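Local coordinates for saframycin Mx1 synthetase B (Legionella pneumophila subsp. pneumophila, PDB 3LNV), which is an AMP-binding enzyme of the ANL superfamily, built from a large N-terminal part and a smaller C-terminal domain, at residues K28-L33 with A237-P242; K51-T56 with I146-I151; L69-P74 with V119-D124; T209-W214 with G233-I238; N248-L253 with R277-K282. All coordinates share one frame; numbering follows the deposited sequence.

Contact 1: K28-L33 with A237-P242; sequences KSCTFL and AIMMSP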
# COMPACT_ATOMS: atom_id res chain seq x y z
N LYS A 28 -3.97 19.85 -16.67
CA LYS A 28 -3.06 19.40 -15.62
C LYS A 28 -3.46 18.03 -15.11
O LYS A 28 -4.63 17.79 -14.82
CB LYS A 28 -3.06 20.36 -14.42
CG LYS A 28 -2.01 19.98 -13.37
N SER A 29 -2.49 17.13 -14.99
CA SER A 29 -2.82 15.76 -14.63
C SER A 29 -2.28 15.47 -13.24
O SER A 29 -3.03 15.12 -12.34
CB SER A 29 -2.18 14.79 -15.64
OG SER A 29 -2.24 13.45 -15.20
N CYS A 30 -0.97 15.61 -13.06
CA CYS A 30 -0.36 15.31 -11.77
C CYS A 30 0.46 16.47 -11.22
O CYS A 30 1.12 17.19 -11.97
CB CYS A 30 0.57 14.10 -11.89
SG CYS A 30 -0.21 12.54 -12.35
N THR A 31 0.44 16.60 -9.91
CA THR A 31 1.24 17.61 -9.23
C THR A 31 2.00 16.91 -8.11
O THR A 31 1.41 16.16 -7.34
CB THR A 31 0.32 18.69 -8.60
OG1 THR A 31 -0.40 19.35 -9.63
CG2 THR A 31 1.13 19.70 -7.78
N PHE A 32 3.31 17.11 -8.05
CA PHE A 32 4.07 16.52 -6.97
C PHE A 32 4.59 17.64 -6.10
O PHE A 32 5.04 18.68 -6.60
CB PHE A 32 5.22 15.64 -7.47
CG PHE A 32 5.88 14.84 -6.38
CD1 PHE A 32 5.34 13.65 -5.97
CD2 PHE A 32 7.02 15.31 -5.76
CE1 PHE A 32 5.94 12.92 -4.96
CE2 PHE A 32 7.62 14.59 -4.75
CZ PHE A 32 7.09 13.40 -4.35
N LEU A 33 4.51 17.43 -4.79
CA LEU A 33 4.89 18.44 -3.83
C LEU A 33 6.18 18.04 -3.14
O LEU A 33 6.32 16.93 -2.65
CB LEU A 33 3.83 18.60 -2.76
CG LEU A 33 2.66 19.56 -2.96
CD1 LEU A 33 2.31 19.75 -4.42
CD2 LEU A 33 1.47 19.07 -2.16
N ALA A 237 -4.35 14.47 -9.82
CA ALA A 237 -3.72 13.82 -8.69
C ALA A 237 -2.73 14.80 -8.13
O ALA A 237 -2.02 15.47 -8.88
CB ALA A 237 -3.01 12.53 -9.11
N ILE A 238 -2.69 14.88 -6.80
CA ILE A 238 -1.75 15.74 -6.11
C ILE A 238 -1.08 14.87 -5.07
O ILE A 238 -1.76 14.14 -4.35
CB ILE A 238 -2.47 16.95 -5.47
CG1 ILE A 238 -3.28 17.70 -6.53
CG2 ILE A 238 -1.45 17.87 -4.77
CD1 ILE A 238 -3.90 19.01 -6.07
N MSE A 239 0.24 14.93 -5.00
CA MSE A 239 0.99 13.96 -4.21
C MSE A 239 2.22 14.56 -3.53
O MSE A 239 2.73 15.60 -3.94
CB MSE A 239 1.45 12.82 -5.11
CG MSE A 239 0.36 11.91 -5.61
SE MSE A 239 0.85 11.20 -7.38
CE MSE A 239 0.82 12.94 -8.28
N MSE A 240 2.66 13.87 -2.48
CA MSE A 240 3.95 14.08 -1.82
C MSE A 240 4.52 12.71 -1.46
O MSE A 240 3.87 11.68 -1.67
CB MSE A 240 3.80 14.91 -0.55
CG MSE A 240 3.01 14.20 0.54
SE MSE A 240 2.88 15.36 2.11
CE MSE A 240 1.68 14.26 3.17
N SER A 241 5.73 12.68 -0.91
CA SER A 241 6.38 11.42 -0.59
C SER A 241 5.90 10.89 0.75
O SER A 241 5.53 11.67 1.64
CB SER A 241 7.90 11.60 -0.56
OG SER A 241 8.28 12.32 0.60
N PRO A 242 5.87 9.56 0.90
CA PRO A 242 5.58 8.96 2.19
C PRO A 242 6.49 9.50 3.30
O PRO A 242 6.00 9.77 4.41
CB PRO A 242 5.87 7.47 1.96
CG PRO A 242 5.70 7.27 0.48
CD PRO A 242 6.06 8.56 -0.17
O HOH W 1 -2.57 17.97 -10.48
O HOH W 2 7.24 15.23 -1.16

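Contact 2: K51-T56 with I146-I151; sequences KAIAAT and IALESI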
# COMPACT_ATOMS: atom_id res chain seq x y z
N LYS A 51 6.73 8.80 -24.66
CA LYS A 51 7.23 8.46 -25.99
C LYS A 51 8.75 8.52 -26.03
O LYS A 51 9.40 7.64 -26.61
CB LYS A 51 6.65 9.40 -27.04
CG LYS A 51 5.14 9.21 -27.33
CD LYS A 51 4.64 10.34 -28.23
CE LYS A 51 3.20 10.12 -28.66
NZ LYS A 51 2.55 11.37 -29.16
N ALA A 52 9.30 9.57 -25.44
CA ALA A 52 10.74 9.72 -25.41
C ALA A 52 11.35 8.57 -24.63
O ALA A 52 12.41 8.06 -24.99
CB ALA A 52 11.13 11.05 -24.79
N ILE A 53 10.68 8.16 -23.57
CA ILE A 53 11.21 7.09 -22.75
C ILE A 53 11.08 5.76 -23.51
O ILE A 53 12.01 4.94 -23.53
CB ILE A 53 10.54 7.05 -21.36
CG1 ILE A 53 11.03 8.22 -20.51
CG2 ILE A 53 10.79 5.72 -20.67
CD1 ILE A 53 10.12 8.54 -19.33
N ALA A 54 9.94 5.56 -24.15
CA ALA A 54 9.75 4.33 -24.92
C ALA A 54 10.78 4.26 -26.05
O ALA A 54 11.28 3.19 -26.39
CB ALA A 54 8.34 4.29 -25.50
N ALA A 55 11.06 5.40 -26.65
CA ALA A 55 11.94 5.46 -27.81
C ALA A 55 13.31 5.01 -27.37
O ALA A 55 13.98 4.28 -28.09
CB ALA A 55 11.98 6.88 -28.36
N THR A 56 13.71 5.44 -26.17
CA THR A 56 15.02 5.09 -25.61
C THR A 56 15.10 3.59 -25.33
O THR A 56 16.08 2.93 -25.69
CB THR A 56 15.30 5.92 -24.31
OG1 THR A 56 15.18 7.31 -24.61
CG2 THR A 56 16.70 5.68 -23.77
N ILE A 146 19.90 3.29 -16.73
CA ILE A 146 19.75 4.54 -17.45
C ILE A 146 19.14 5.62 -16.54
O ILE A 146 18.15 5.37 -15.84
CB ILE A 146 18.89 4.33 -18.73
CG1 ILE A 146 19.62 3.35 -19.65
CG2 ILE A 146 18.59 5.68 -19.42
CD1 ILE A 146 18.85 2.92 -20.88
N ALA A 147 19.76 6.80 -16.52
CA ALA A 147 19.23 7.91 -15.73
C ALA A 147 18.12 8.57 -16.53
O ALA A 147 18.31 8.88 -17.69
CB ALA A 147 20.33 8.95 -15.42
N LEU A 148 16.97 8.77 -15.89
CA LEU A 148 15.80 9.39 -16.53
C LEU A 148 16.11 10.81 -17.01
O LEU A 148 15.57 11.26 -18.02
CB LEU A 148 14.61 9.43 -15.55
CG LEU A 148 14.03 8.03 -15.28
CD1 LEU A 148 13.12 8.00 -14.04
CD2 LEU A 148 13.29 7.52 -16.52
N GLU A 149 16.99 11.50 -16.28
CA GLU A 149 17.46 12.84 -16.66
C GLU A 149 18.14 12.89 -18.03
O GLU A 149 18.18 13.93 -18.67
CB GLU A 149 18.42 13.42 -15.61
CG GLU A 149 17.74 13.90 -14.33
CD GLU A 149 17.52 12.79 -13.33
OE1 GLU A 149 17.92 11.64 -13.64
OE2 GLU A 149 16.96 13.05 -12.24
N SER A 150 18.65 11.74 -18.48
CA SER A 150 19.40 11.68 -19.74
C SER A 150 18.51 11.45 -20.96
O SER A 150 18.95 11.58 -22.10
CB SER A 150 20.46 10.59 -19.65
OG SER A 150 19.89 9.31 -19.85
N ILE A 151 17.26 11.11 -20.73
CA ILE A 151 16.37 10.86 -21.85
C ILE A 151 15.82 12.19 -22.37
O ILE A 151 14.94 12.80 -21.74
CB ILE A 151 15.24 9.89 -21.45
CG1 ILE A 151 15.86 8.53 -21.07
CG2 ILE A 151 14.22 9.77 -22.57
CD1 ILE A 151 14.99 7.66 -20.17

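Contact 3: L69-P74 with V119-D124; sequences LLLFAP and VLMIAD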
# COMPACT_ATOMS: atom_id res chain seq x y z
N LEU A 69 12.98 -2.59 -14.95
CA LEU A 69 12.92 -2.25 -13.53
C LEU A 69 12.87 -0.73 -13.32
O LEU A 69 13.56 0.02 -14.00
CB LEU A 69 14.13 -2.84 -12.81
CG LEU A 69 14.10 -2.84 -11.27
CD1 LEU A 69 13.17 -3.94 -10.71
CD2 LEU A 69 15.52 -3.01 -10.76
N LEU A 70 12.05 -0.29 -12.37
CA LEU A 70 11.96 1.14 -12.07
C LEU A 70 12.25 1.31 -10.59
O LEU A 70 11.52 0.78 -9.76
CB LEU A 70 10.57 1.70 -12.42
CG LEU A 70 10.01 1.37 -13.81
CD1 LEU A 70 8.52 1.77 -13.94
CD2 LEU A 70 10.85 2.02 -14.94
N LEU A 71 13.33 2.00 -10.26
CA LEU A 71 13.55 2.38 -8.86
C LEU A 71 12.59 3.51 -8.49
O LEU A 71 12.86 4.68 -8.77
CB LEU A 71 15.00 2.84 -8.66
CG LEU A 71 16.05 1.75 -8.50
CD1 LEU A 71 17.18 2.31 -7.68
CD2 LEU A 71 15.46 0.55 -7.80
N PHE A 72 11.46 3.16 -7.87
CA PHE A 72 10.35 4.12 -7.79
C PHE A 72 10.48 5.22 -6.72
O PHE A 72 9.70 5.26 -5.75
CB PHE A 72 8.98 3.41 -7.68
CG PHE A 72 7.91 4.03 -8.54
CD1 PHE A 72 7.39 5.27 -8.23
CD2 PHE A 72 7.44 3.38 -9.66
CE1 PHE A 72 6.42 5.83 -8.99
CE2 PHE A 72 6.45 3.95 -10.45
CZ PHE A 72 5.94 5.18 -10.11
N ALA A 73 11.45 6.11 -6.91
CA ALA A 73 11.50 7.36 -6.15
C ALA A 73 10.20 8.13 -6.39
O ALA A 73 9.85 8.37 -7.54
CB ALA A 73 12.69 8.19 -6.61
N PRO A 74 9.48 8.50 -5.32
CA PRO A 74 8.19 9.16 -5.57
C PRO A 74 8.38 10.47 -6.30
O PRO A 74 9.24 11.27 -5.96
CB PRO A 74 7.63 9.41 -4.15
CG PRO A 74 8.28 8.35 -3.30
CD PRO A 74 9.68 8.21 -3.88
N VAL A 119 17.25 -1.12 -16.19
CA VAL A 119 16.66 -0.46 -15.03
C VAL A 119 16.66 1.07 -15.19
O VAL A 119 17.66 1.67 -15.61
CB VAL A 119 17.37 -0.86 -13.69
CG1 VAL A 119 18.85 -0.55 -13.77
CG2 VAL A 119 16.74 -0.11 -12.49
N LEU A 120 15.54 1.73 -14.87
CA LEU A 120 15.48 3.19 -14.93
C LEU A 120 15.47 3.78 -13.54
O LEU A 120 14.83 3.23 -12.65
CB LEU A 120 14.23 3.65 -15.67
CG LEU A 120 14.19 3.59 -17.19
CD1 LEU A 120 14.71 2.28 -17.62
CD2 LEU A 120 12.75 3.77 -17.68
N MSE A 121 16.14 4.92 -13.36
CA MSE A 121 16.19 5.56 -12.04
C MSE A 121 16.64 7.03 -12.16
O MSE A 121 17.18 7.43 -13.19
CB MSE A 121 17.17 4.81 -11.13
CG MSE A 121 18.63 4.86 -11.59
SE MSE A 121 19.89 3.83 -10.44
CE MSE A 121 19.28 1.99 -10.80
N ILE A 122 16.41 7.84 -11.12
CA ILE A 122 16.81 9.26 -11.19
C ILE A 122 18.32 9.42 -11.00
O ILE A 122 18.96 8.57 -10.38
CB ILE A 122 16.11 10.14 -10.15
CG1 ILE A 122 16.53 9.70 -8.73
CG2 ILE A 122 14.60 10.12 -10.36
CD1 ILE A 122 16.04 10.61 -7.62
N ALA A 123 18.86 10.52 -11.52
CA ALA A 123 20.30 10.76 -11.51
C ALA A 123 20.89 10.58 -10.11
O ALA A 123 21.96 10.00 -9.94
CB ALA A 123 20.61 12.16 -12.04
N ASP A 124 20.16 11.06 -9.11
CA ASP A 124 20.60 10.96 -7.72
C ASP A 124 20.76 9.52 -7.27
O ASP A 124 21.51 9.24 -6.33
CB ASP A 124 19.60 11.65 -6.79
CG ASP A 124 19.76 13.16 -6.77
OD1 ASP A 124 20.68 13.69 -7.44
OD2 ASP A 124 18.96 13.81 -6.06
O HOH W 3 15.30 6.49 -8.95

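Contact 4: T209-W214 with G233-I238; sequences TIIFSW and GGIQAI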
# COMPACT_ATOMS: atom_id res chain seq x y z
N THR A 209 -13.26 15.71 -9.36
CA THR A 209 -12.53 14.97 -8.35
C THR A 209 -11.08 15.42 -8.24
O THR A 209 -10.40 15.62 -9.25
CB THR A 209 -12.59 13.47 -8.66
OG1 THR A 209 -13.94 13.02 -8.48
CG2 THR A 209 -11.68 12.71 -7.71
N ILE A 210 -10.59 15.57 -7.01
CA ILE A 210 -9.17 15.84 -6.77
C ILE A 210 -8.62 14.81 -5.79
O ILE A 210 -9.04 14.78 -4.63
CB ILE A 210 -8.94 17.24 -6.17
CG1 ILE A 210 -9.42 18.31 -7.14
CG2 ILE A 210 -7.46 17.47 -5.85
CD1 ILE A 210 -8.72 18.25 -8.43
N ILE A 211 -7.69 13.97 -6.24
CA ILE A 211 -7.16 12.93 -5.37
C ILE A 211 -5.85 13.40 -4.78
O ILE A 211 -4.95 13.81 -5.53
CB ILE A 211 -6.93 11.63 -6.11
CG1 ILE A 211 -8.26 11.04 -6.61
CG2 ILE A 211 -6.21 10.58 -5.20
CD1 ILE A 211 -8.07 9.77 -7.49
N PHE A 212 -5.75 13.41 -3.46
CA PHE A 212 -4.45 13.67 -2.85
C PHE A 212 -3.85 12.39 -2.27
O PHE A 212 -4.56 11.54 -1.70
CB PHE A 212 -4.50 14.76 -1.76
CG PHE A 212 -3.14 15.08 -1.18
CD1 PHE A 212 -2.40 16.15 -1.69
CD2 PHE A 212 -2.59 14.28 -0.18
CE1 PHE A 212 -1.14 16.45 -1.19
CE2 PHE A 212 -1.32 14.58 0.34
CZ PHE A 212 -0.59 15.66 -0.17
N SER A 213 -2.54 12.25 -2.39
CA SER A 213 -1.90 11.02 -1.89
C SER A 213 -0.46 11.19 -1.44
O SER A 213 0.33 11.81 -2.14
CB SER A 213 -1.98 9.92 -2.94
OG SER A 213 -1.27 8.76 -2.55
N TRP A 214 -0.12 10.60 -0.29
CA TRP A 214 1.28 10.49 0.14
C TRP A 214 1.76 9.03 0.06
O TRP A 214 2.89 8.72 0.45
CB TRP A 214 1.49 11.01 1.57
CG TRP A 214 0.59 10.33 2.61
CD1 TRP A 214 -0.58 10.82 3.09
CD2 TRP A 214 0.77 9.05 3.24
NE1 TRP A 214 -1.14 9.93 3.99
CE2 TRP A 214 -0.34 8.84 4.10
CE3 TRP A 214 1.75 8.06 3.15
CZ2 TRP A 214 -0.48 7.70 4.86
CZ3 TRP A 214 1.61 6.93 3.92
CH2 TRP A 214 0.50 6.75 4.76
N GLY A 233 -8.84 8.59 -15.63
CA GLY A 233 -10.13 9.26 -15.55
C GLY A 233 -10.13 10.73 -15.94
O GLY A 233 -11.18 11.35 -15.96
N GLY A 234 -8.97 11.29 -16.26
CA GLY A 234 -8.93 12.71 -16.60
C GLY A 234 -9.17 13.66 -15.44
O GLY A 234 -9.74 14.74 -15.62
N ILE A 235 -8.74 13.28 -14.25
CA ILE A 235 -8.92 14.11 -13.06
C ILE A 235 -7.57 14.30 -12.39
O ILE A 235 -6.63 13.56 -12.66
CB ILE A 235 -9.84 13.44 -12.03
CG1 ILE A 235 -9.25 12.07 -11.64
CG2 ILE A 235 -11.27 13.33 -12.57
CD1 ILE A 235 -10.04 11.35 -10.59
N GLN A 236 -7.47 15.25 -11.48
CA GLN A 236 -6.16 15.61 -10.93
C GLN A 236 -5.66 14.74 -9.80
O GLN A 236 -6.43 14.34 -8.92
CB GLN A 236 -6.21 17.02 -10.40
CG GLN A 236 -5.83 18.07 -11.38
CD GLN A 236 -5.75 19.39 -10.67
OE1 GLN A 236 -6.77 20.03 -10.44
NE2 GLN A 236 -4.55 19.78 -10.28
N ALA A 237 -4.35 14.47 -9.82
CA ALA A 237 -3.72 13.82 -8.69
C ALA A 237 -2.73 14.80 -8.13
O ALA A 237 -2.02 15.47 -8.88
CB ALA A 237 -3.01 12.53 -9.11
N ILE A 238 -2.69 14.88 -6.80
CA ILE A 238 -1.75 15.74 -6.11
C ILE A 238 -1.08 14.87 -5.07
O ILE A 238 -1.76 14.14 -4.35
CB ILE A 238 -2.47 16.95 -5.47
CG1 ILE A 238 -3.28 17.70 -6.53
CG2 ILE A 238 -1.45 17.87 -4.77
CD1 ILE A 238 -3.90 19.01 -6.07
O HOH W 4 -9.58 17.13 -11.30

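Contact 5: N248-L253 with R277-K282; sequences NPLSWL and RIREEK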
# COMPACT_ATOMS: atom_id res chain seq x y z
N ASN A 248 6.06 14.54 9.07
CA ASN A 248 5.15 15.62 9.43
C ASN A 248 3.74 15.32 8.97
O ASN A 248 3.28 15.90 8.00
CB ASN A 248 5.60 16.92 8.80
CG ASN A 248 4.85 18.11 9.35
OD1 ASN A 248 4.30 18.07 10.45
ND2 ASN A 248 4.81 19.18 8.58
N PRO A 249 3.05 14.43 9.68
CA PRO A 249 1.72 13.92 9.32
C PRO A 249 0.80 15.09 8.99
O PRO A 249 -0.00 15.01 8.07
CB PRO A 249 1.23 13.23 10.60
CG PRO A 249 2.42 13.03 11.45
CD PRO A 249 3.51 13.95 11.00
N LEU A 250 0.93 16.17 9.75
CA LEU A 250 0.12 17.37 9.55
C LEU A 250 0.08 17.85 8.10
O LEU A 250 -0.92 18.43 7.65
CB LEU A 250 0.62 18.49 10.46
CG LEU A 250 -0.04 19.86 10.31
CD1 LEU A 250 -1.55 19.78 10.40
CD2 LEU A 250 0.51 20.78 11.40
N SER A 251 1.17 17.62 7.36
CA SER A 251 1.22 18.07 5.97
C SER A 251 0.10 17.43 5.13
O SER A 251 -0.45 18.06 4.23
CB SER A 251 2.60 17.84 5.35
OG SER A 251 2.97 16.47 5.39
N TRP A 252 -0.25 16.19 5.44
CA TRP A 252 -1.36 15.54 4.74
C TRP A 252 -2.60 16.44 4.79
O TRP A 252 -3.26 16.73 3.78
CB TRP A 252 -1.65 14.17 5.37
CG TRP A 252 -2.66 13.29 4.62
CD1 TRP A 252 -3.12 13.47 3.34
CD2 TRP A 252 -3.28 12.09 5.11
NE1 TRP A 252 -3.99 12.45 3.01
CE2 TRP A 252 -4.11 11.60 4.08
CE3 TRP A 252 -3.21 11.39 6.33
CZ2 TRP A 252 -4.87 10.43 4.22
CZ3 TRP A 252 -3.98 10.22 6.48
CH2 TRP A 252 -4.79 9.75 5.42
N LEU A 253 -2.91 16.90 5.99
CA LEU A 253 -4.15 17.64 6.24
C LEU A 253 -4.05 19.07 5.75
O LEU A 253 -5.03 19.64 5.27
CB LEU A 253 -4.51 17.59 7.73
CG LEU A 253 -4.55 16.16 8.27
CD1 LEU A 253 -4.98 16.13 9.75
CD2 LEU A 253 -5.48 15.30 7.43
N ARG A 277 0.29 12.29 16.67
CA ARG A 277 1.34 13.30 16.51
C ARG A 277 0.92 14.76 16.33
O ARG A 277 1.73 15.66 16.53
CB ARG A 277 2.27 12.93 15.35
CG ARG A 277 3.17 11.77 15.69
CD ARG A 277 4.33 11.68 14.74
NE ARG A 277 5.24 12.81 14.86
CZ ARG A 277 6.45 12.81 14.32
NH1 ARG A 277 6.87 11.74 13.65
NH2 ARG A 277 7.25 13.86 14.45
N ILE A 278 -0.32 15.00 15.93
CA ILE A 278 -0.72 16.37 15.66
C ILE A 278 -1.36 17.01 16.89
O ILE A 278 -2.38 16.54 17.38
CB ILE A 278 -1.67 16.47 14.44
CG1 ILE A 278 -1.07 15.76 13.23
CG2 ILE A 278 -1.97 17.93 14.12
CD1 ILE A 278 -1.90 15.89 11.97
N ARG A 279 -0.73 18.08 17.39
CA ARG A 279 -1.22 18.79 18.58
C ARG A 279 -2.33 19.77 18.23
O ARG A 279 -2.38 20.30 17.12
CB ARG A 279 -0.09 19.49 19.33
CG ARG A 279 0.97 20.16 18.46
CD ARG A 279 1.74 19.14 17.62
NE ARG A 279 1.34 19.21 16.21
CZ ARG A 279 2.10 18.77 15.21
NH1 ARG A 279 1.68 18.89 13.96
NH2 ARG A 279 3.27 18.21 15.47
N GLU A 280 -3.21 20.00 19.20
CA GLU A 280 -4.36 20.88 19.00
C GLU A 280 -3.99 22.19 18.31
O GLU A 280 -4.62 22.58 17.33
CB GLU A 280 -5.05 21.15 20.33
CG GLU A 280 -6.56 21.32 20.21
CD GLU A 280 -7.22 20.12 19.55
OE1 GLU A 280 -8.12 20.33 18.71
OE2 GLU A 280 -6.82 18.97 19.86
N GLU A 281 -2.94 22.85 18.81
CA GLU A 281 -2.61 24.19 18.37
C GLU A 281 -2.25 24.21 16.90
O GLU A 281 -2.45 25.21 16.20
CB GLU A 281 -1.45 24.77 19.17
CG GLU A 281 -1.46 24.39 20.63
CD GLU A 281 -0.96 22.97 20.86
OE1 GLU A 281 0.20 22.68 20.45
OE2 GLU A 281 -1.72 22.16 21.44
N LYS A 282 -1.70 23.09 16.43
CA LYS A 282 -1.19 23.01 15.07
C LYS A 282 -2.33 22.81 14.07
O LYS A 282 -2.14 22.94 12.87
CB LYS A 282 -0.18 21.87 14.97
CG LYS A 282 1.03 22.05 15.86
CD LYS A 282 2.02 23.05 15.28
CE LYS A 282 3.24 23.22 16.18
NZ LYS A 282 4.11 22.00 16.25

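Contact 1: K28-L33 with A237-P242
Thr31 and Ile238 pair in register on two parallel strands, 28-34 and 236-239, in a mixed beta-sheet. Four backbone hydrogen bonds join the strands. Thr31 takes part in two: its N donates to Ala237 O (2.9 Å) and its O accepts from Met239 N (2.9 Å). The others run from Ala237 N to Ser29 O and from Leu33 N to Met239 O (2.7 Å). Cys30, Ala237, Phe32 and the selenomethionine Met239 share one face. The Met239 chain bends at chi2 and chi3 (-65°), which folds its methyl CE back to 3.8 Å from Cys30 CB. Phe32 has CG anti to the backbone N (chi1 -170°). The Phe32 ring reaches along the partner strand, with Phe32 CD1 4.1 Å from Met239 CB and CZ 3.8 Å from Ser241 N. On the Ile238 face, Leu33 CD2 meets Ile238 CG2. Further out, Ile227 and Ile231 of helix 220-233 back the Cys30 face, and Tyr259 of helix 250-259 backs Leu33 and Ile238. A classic beta bulge lies at Ser29 and Cys30, which both pair with Met41 of strand 37-42. A water links the strands: it donates to Ala237 O (3.0 Å) and bonds to Thr31 OG1 (2.7 Å).

Contact 2: K51-T56 with I146-I151
Ile53 of helix 43-59 and Ile151 approach to 6.5 Å between their CA atoms, just where the chain has left strand 143-147 through a 3-10 turn at 148-150. Ile151 carries the contact. Its branched side chain points at the helix and meets it with all its outer carbons. Ile151 CG2 sits 3.3 Å from Thr56 OG1 and 3.5 Å from Ala52 O. The same methyl also touches Ala52 CB. Ile151 CD1 lies 4.0 Å from Ile53 CG1, and these two isoleucine side chains cross at about a right angle. Ile151 CG1 also touches Thr56 CG2, the two side chains crossing at a slant. Leu148 adds a looser touch, its CD2 4.4 Å from Ile53 CD1.

The polar atoms beneath Ile151 are bonded to each other, and Thr56 OG1 also to Arg155 NH1. In Thr56 the hydroxyl lies beside the backbone N (chi1 -55°), which turns it back onto the previous turn. Thr56 OG1 donates to Ala52 O at 2.9 Å, and Thr56 N donates to Ala52 O at 3.2 Å. The two donors reach the oxygen from opposite faces of its carbonyl plane. On the other segment, Ser150 OG and N both bond to Ala147 O, the hydroxyl at 2.7 Å and in the carbonyl plane. These bonds tie the turn that presents Ile151.

Both Ile53 and Leu148 go on to touch Leu120 of strand 118-121, and Leu148 also touches Leu78 and Ala81 of helix 76-87. Helix 43-59 thus packs against the turn that leaves strand 143-147, beside the sheet of an alpha/beta fold.

Contact 3: L69-P74 with V119-D124
Leu69 and Leu120 pair across the parallel strands 67-71 and 118-121. Leu120 N donates to Leu69 O at 2.8 Å, nearly straight (168° at the hydrogen). Leu120 also offers its carbonyl: Leu71 N donates to Leu120 O at 3.1 Å. Beyond this the strands part, and a water takes over. It donates to Leu71 O (3.0 Å) and accepts from Ile122 N (2.8 Å). Leu71 O has a second donor, Ala73 N at 2.7 Å, closing an inverse gamma turn centred on Phe72. The backbone of Leu70 faces the other neighbour and bonds with Val93 and Ile95 of strand 91-95. The Val119 backbone bonds likewise with Pro144 of strand 143-147. Ile122 stands at the N-cap position of helix 123-129, where Ala123 N is bonded by Glu149 OE1.

The side chains run in three pairs, each lying alongside and pointing the same way. Leu69 CD2 meets Val119 CG2 at 3.6 Å, since both CG of Leu69 (chi1 -168°) and CG2 of Val119 stand anti to their backbone N. Leu70 CD2 meets Leu120 CD2 at 3.8 Å on the other face. Leu71 CD1 reaches the methyl CE of selenomethionine Met121 at 3.8 Å, where the Met121 chain bends at its last torsion. The strands are neighbours in the parallel part of a mixed sheet, and each leads on to a helix, as in an alpha/beta fold.

Contact 4: T209-W214 with G233-I238
Ile211 and Ile238 hold strands 210-213 and 236-239 together in parallel. The backbone bonds come first. Ile211 N donates to Gln236 O (3.0 Å) and Ile238 N to Ile211 O (2.8 Å). Ser213 N donates to Ile238 O (2.8 Å), an oxygen that also takes a CA-H...O contact from Phe212 CA. Between Thr209 and Gln236 a water bridges the two segments: it donates to Thr209 O (2.7 Å) and accepts from Gln236 N (2.8 Å).

The side-chain packing falls on both faces. Phe212, with CG anti to its backbone N (chi1 -177°), crosses Ile238 at about a right angle and sets CD1 3.7 Å from Ile238 CG2. Ile210 lies alongside Gln236, with a methyl-to-amide-oxygen contact of 3.3 Å between Ile210 CD1 and Gln236 OE1, and turns CG2 to Ile238 CD1. On the other face Ile235 CD1 packs 3.6 Å from Thr209 CG2 and also touches Ile211 CD1. Pro230 of helix 220-233 covers Ile211, Ile235 and Ala237.

The outer side of strand 210-213 has backbone hydrogen bonds as well, linking Ile210 and Phe212 with Ile263 of strand 263-266. The side chain of Ile211 lies near the bound 5'-O-[(S)-(dodecanoyloxy)(hydroxy)phosphoryl]adenosine. Helix 220-233 ends in a Schellman motif at Gly234, whose phi is positive, and the chain then enters strand 236-239. The whole is a beta-alpha-beta unit: strand 210-213, helix 220-233, strand 236-239.

Contact 5: N248-L253 with R277-K282
Asn248 O is gripped twice by Ser251, from OG at 2.7 Å and from N at 2.8 Å, the two donors on opposite faces of the carbonyl plane. This holds the chain at the entry to helix 250-259, which meets the 277-282 segment. Across the contact the packing is mostly apolar. Ile278 is central. With CG1 beside its backbone N (chi1 -52°), Ile278 pushes CD1 against the helix backbone, 3.5 Å from Leu250 CA. Ile278 CD1 is also 3.8 Å from Leu253 CD1, one turn further on. Leu250 crosses Ile278 at about a right angle. Its CG is anti to the backbone N (chi1 175°), and Leu250 CD2 comes 3.8 Å from Lys282 CB.

Two arginines flank this patch differently. Pro249 CG rests on Arg277 CB at 3.9 Å, and the proline CD lies over one face of the Arg277 guanidinium. Arg277 NH1 finds its polar partners elsewhere, in a hydrogen bond with Tyr273 OH and a salt bridge with Glu527 of helix 515-533. Arg279 instead turns the edge of its guanidinium to Leu250 in the model, where its position is doubtful.

Behind the contact, Leu253 and Ile278 both touch Phe313 of helix 303-313. Trp252 is buried and bonds through NE1 to Ser264 OG. The arrangement is helix-to-loop packing in an alpha/beta fold: the N-terminal part of helix 250-259 rests on the segment that leaves helix 268-277.

In the fold
Contacts 1 and 4 are neighbours in one sheet. They share Ala237 and Ile238 on strand 236-239, and their centres are 8 Å apart. Contact 4 is nearer the bound 5'-O-[(S)-(dodecanoyloxy)(hydroxy)phosphoryl]adenosine: the Ile211 side chain is about 5 Å from it, against about 10 Å for Ala237 of both contacts. Contacts 2 and 3 reach a second sheet, where Ile146 N probably bonds to Val119 O (3.0 Å). Contact 3 touches contact 1 through Phe32 CZ and Pro74 O (3.4 Å). Contact 5 meets contact 4 where Trp214 packs on Trp252, and meets contact 1 at Met240. Contacts 2 and 5 are 38 Å apart between centres.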